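Local coordinates for protein putative cathepsin d (Ixodes ricinus, PDB 5N7Q) that probably cleaves proteins as a pepsin-like aspartic endopeptidase of the A1 family, and binds the inhibitor pepstatin A, at residues L127-S131 and R328-R332. Coordinates in Å, arbitrary orientation, origin at the centre of the assembly. Residues are numbered along the deposited sequence.
Sequences LAYPS and RDQDR
R328 overlaps the CD1-CE1 side of the Y129 ring, with Y129 CD1 over one face of its guanidinium and R328 NE 3.4 Å from Y129 CE1. Three successive m rotamers fold the arginine so that its end approaches residues 128-130, although CA-to-CB points sideways, carrying R328 NH2 to 3.7 Å from P130 CD. A water accepts from R328 NH1 and donates to the backbone L127 O, 2.9 Å from each; D142 is the salt-bridge partner of NH1. The case illustrates how two loops can meet mainly through long side chains: the closest CA atoms, Y129 and R328, stay 8.9 Å apart. Y129 (chi1 m) extends from an open backbone before the 3-10 turn at P130, and its OH donates to D331 OD1 at 2.7 Å. D331, in a left-handed conformation (51/61), opens a G1 beta bulge with R332 opposite D327. Thus the hairpin of strands 322-327 and 332-337, part of the pepsin-like interdomain sheet, meets the N-terminal-lobe loop leaving strand 123-126, with helix 140-146 packed against R328.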
ATOM      1  N   LEU A 127      -4.003   6.114  -4.062  1.00  7.10           N
ATOM      2  CA  LEU A 127      -4.441   5.485  -5.301  1.00  7.20           C
ATOM      3  C   LEU A 127      -5.771   4.741  -5.154  1.00  7.20           C
ATOM      4  O   LEU A 127      -6.176   3.982  -6.067  1.00  7.29           O
ATOM      5  CB  LEU A 127      -3.363   4.523  -5.810  1.00  7.19           C
ATOM      6  CG  LEU A 127      -2.042   5.144  -6.274  1.00  7.39           C
ATOM      7  CD1 LEU A 127      -1.027   4.043  -6.503  1.00  7.42           C
ATOM      8  CD2 LEU A 127      -2.257   5.962  -7.553  1.00  7.70           C
ATOM      9  N   ALA A 128      -6.489   5.026  -4.065  1.00  7.04           N
ATOM     10  CA  ALA A 128      -7.825   4.462  -3.827  1.00  7.39           C
ATOM     11  C   ALA A 128      -8.866   5.246  -4.609  1.00  7.36           C
ATOM     12  O   ALA A 128      -8.550   6.192  -5.334  1.00  7.42           O
ATOM     13  CB  ALA A 128      -8.140   4.448  -2.344  1.00  7.39           C
ATOM     14  N   TYR A 129     -10.112   4.818  -4.512  1.00  7.24           N
ATOM     15  CA  TYR A 129     -11.204   5.479  -5.214  1.00  7.48           C
ATOM     16  C   TYR A 129     -11.462   6.873  -4.649  1.00  7.53           C
ATOM     17  O   TYR A 129     -11.262   7.123  -3.467  1.00  7.91           O
ATOM     18  CB  TYR A 129     -12.477   4.655  -5.108  1.00  7.46           C
ATOM     19  CG  TYR A 129     -12.517   3.453  -6.056  1.00  7.55           C
ATOM     20  CD1 TYR A 129     -13.048   3.588  -7.349  1.00  8.08           C
ATOM     21  CD2 TYR A 129     -12.063   2.204  -5.653  1.00  7.94           C
ATOM     22  CE1 TYR A 129     -13.094   2.481  -8.222  1.00  8.12           C
ATOM     23  CE2 TYR A 129     -12.108   1.111  -6.501  1.00  7.96           C
ATOM     24  CZ  TYR A 129     -12.659   1.259  -7.775  1.00  7.85           C
ATOM     25  OH  TYR A 129     -12.718   0.140  -8.622  1.00  8.33           O
ATOM     26  N   PRO A 130     -11.990   7.770  -5.480  1.00  7.52           N
ATOM     27  CA  PRO A 130     -12.177   9.142  -5.008  1.00  7.80           C
ATOM     28  C   PRO A 130     -13.289   9.288  -3.982  1.00  7.81           C
ATOM     29  O   PRO A 130     -13.341  10.315  -3.293  1.00  8.79           O
ATOM     30  CB  PRO A 130     -12.544   9.903  -6.291  1.00  7.76           C
ATOM     31  CG  PRO A 130     -13.097   8.825  -7.227  1.00  7.92           C
ATOM     32  CD  PRO A 130     -12.250   7.643  -6.925  1.00  7.68           C
ATOM     33  N   SER A 131     -14.189   8.308  -3.895  1.00  7.82           N
ATOM     34  CA  SER A 131     -15.237   8.323  -2.892  1.00  8.49           C
ATOM     35  C   SER A 131     -14.689   8.505  -1.470  1.00  8.86           C
ATOM     36  O   SER A 131     -15.386   9.072  -0.630  1.00 10.65           O
ATOM     37  CB  SER A 131     -16.037   7.039  -2.973  1.00  8.33           C
ATOM     38  OG  SER A 131     -15.175   5.921  -2.716  1.00  8.60           O
ATOM     39  N   ARG A 328      -9.544   0.538 -13.299  1.00  7.94           N
ATOM     40  CA  ARG A 328     -10.638   1.492 -13.120  1.00  8.98           C
ATOM     41  C   ARG A 328     -11.591   1.469 -14.300  1.00  9.37           C
ATOM     42  O   ARG A 328     -12.708   1.973 -14.178  1.00 11.88           O
ATOM     43  CB  ARG A 328     -10.126   2.940 -12.910  1.00  8.79           C
ATOM     44  CG  ARG A 328      -9.470   3.129 -11.549  1.00  8.61           C
ATOM     45  CD  ARG A 328     -10.482   3.169 -10.395  1.00  8.48           C
ATOM     46  NE  ARG A 328     -11.401   4.297 -10.568  1.00  8.46           N
ATOM     47  CZ  ARG A 328     -11.172   5.540 -10.152  1.00  8.21           C
ATOM     48  NH1 ARG A 328     -10.047   5.840  -9.519  1.00  8.58           N
ATOM     49  NH2 ARG A 328     -12.045   6.513 -10.423  1.00  9.32           N
ATOM     50  N   ASP A 329     -11.219   0.873 -15.435  1.00  9.11           N
ATOM     51  CA  ASP A 329     -12.179   0.765 -16.563  1.00  9.98           C
ATOM     52  C   ASP A 329     -13.293  -0.227 -16.245  1.00 10.80           C
ATOM     53  O   ASP A 329     -14.453  -0.027 -16.601  1.00 11.53           O
ATOM     54  CB  ASP A 329     -11.456   0.331 -17.831  1.00 10.50           C
ATOM     55  CG  ASP A 329     -10.686   1.478 -18.463  1.00 11.10           C
ATOM     56  OD1 ASP A 329     -11.237   2.610 -18.470  1.00 13.53           O
ATOM     57  OD2 ASP A 329      -9.563   1.228 -18.949  1.00 13.10           O
ATOM     58  N   GLN A 330     -12.938  -1.301 -15.547  1.00 10.49           N
ATOM     59  CA  GLN A 330     -13.901  -2.362 -15.238  1.00 11.14           C
ATOM     60  C   GLN A 330     -14.143  -2.572 -13.737  1.00 10.48           C
ATOM     61  O   GLN A 330     -14.936  -3.438 -13.373  1.00 11.15           O
ATOM     62  CB  GLN A 330     -13.480  -3.681 -15.862  1.00 12.72           C
ATOM     63  CG  GLN A 330     -13.350  -3.609 -17.371  1.00 14.69           C
ATOM     64  CD  GLN A 330     -13.290  -4.971 -18.005  1.00 17.24           C
ATOM     65  OE1 GLN A 330     -14.173  -5.810 -17.785  1.00 21.61           O
ATOM     66  NE2 GLN A 330     -12.273  -5.201 -18.811  1.00 17.55           N
ATOM     67  N   ASP A 331     -13.534  -1.743 -12.887  1.00  9.59           N
ATOM     68  CA  ASP A 331     -13.654  -1.852 -11.430  1.00  8.96           C
ATOM     69  C   ASP A 331     -13.365  -3.293 -10.962  1.00  8.22           C
ATOM     70  O   ASP A 331     -14.225  -3.998 -10.443  1.00  7.94           O
ATOM     71  CB  ASP A 331     -15.054  -1.391 -10.968  1.00  9.29           C
ATOM     72  CG  ASP A 331     -15.211   0.133 -11.016  1.00  9.72           C
ATOM     73  OD1 ASP A 331     -14.222   0.864 -10.764  1.00  9.71           O
ATOM     74  OD2 ASP A 331     -16.319   0.635 -11.336  1.00 10.57           O
ATOM     75  N   ARG A 332     -12.152  -3.726 -11.245  1.00  7.79           N
ATOM     76  CA  ARG A 332     -11.724  -5.078 -10.881  1.00  7.89           C
ATOM     77  C   ARG A 332     -10.240  -5.040 -10.506  1.00  7.51           C
ATOM     78  O   ARG A 332      -9.509  -4.089 -10.804  1.00  6.88           O
ATOM     79  CB  ARG A 332     -12.001  -6.050 -12.025  1.00  8.34           C
ATOM     80  CG  ARG A 332     -11.188  -5.793 -13.280  1.00  8.91           C
ATOM     81  CD  ARG A 332     -11.601  -6.654 -14.442  1.00  9.28           C
ATOM     82  NE  ARG A 332     -10.741  -6.362 -15.589  1.00  8.98           N
ATOM     83  CZ  ARG A 332     -10.551  -7.164 -16.631  1.00  9.67           C
ATOM     84  NH1 ARG A 332     -11.199  -8.319 -16.729  1.00  9.50           N
ATOM     85  NH2 ARG A 332      -9.752  -6.761 -17.606  1.00  9.90           N
TER
HETATM   86  O   HOH W   1      -7.540   4.663  -8.566  1.00  9.03           O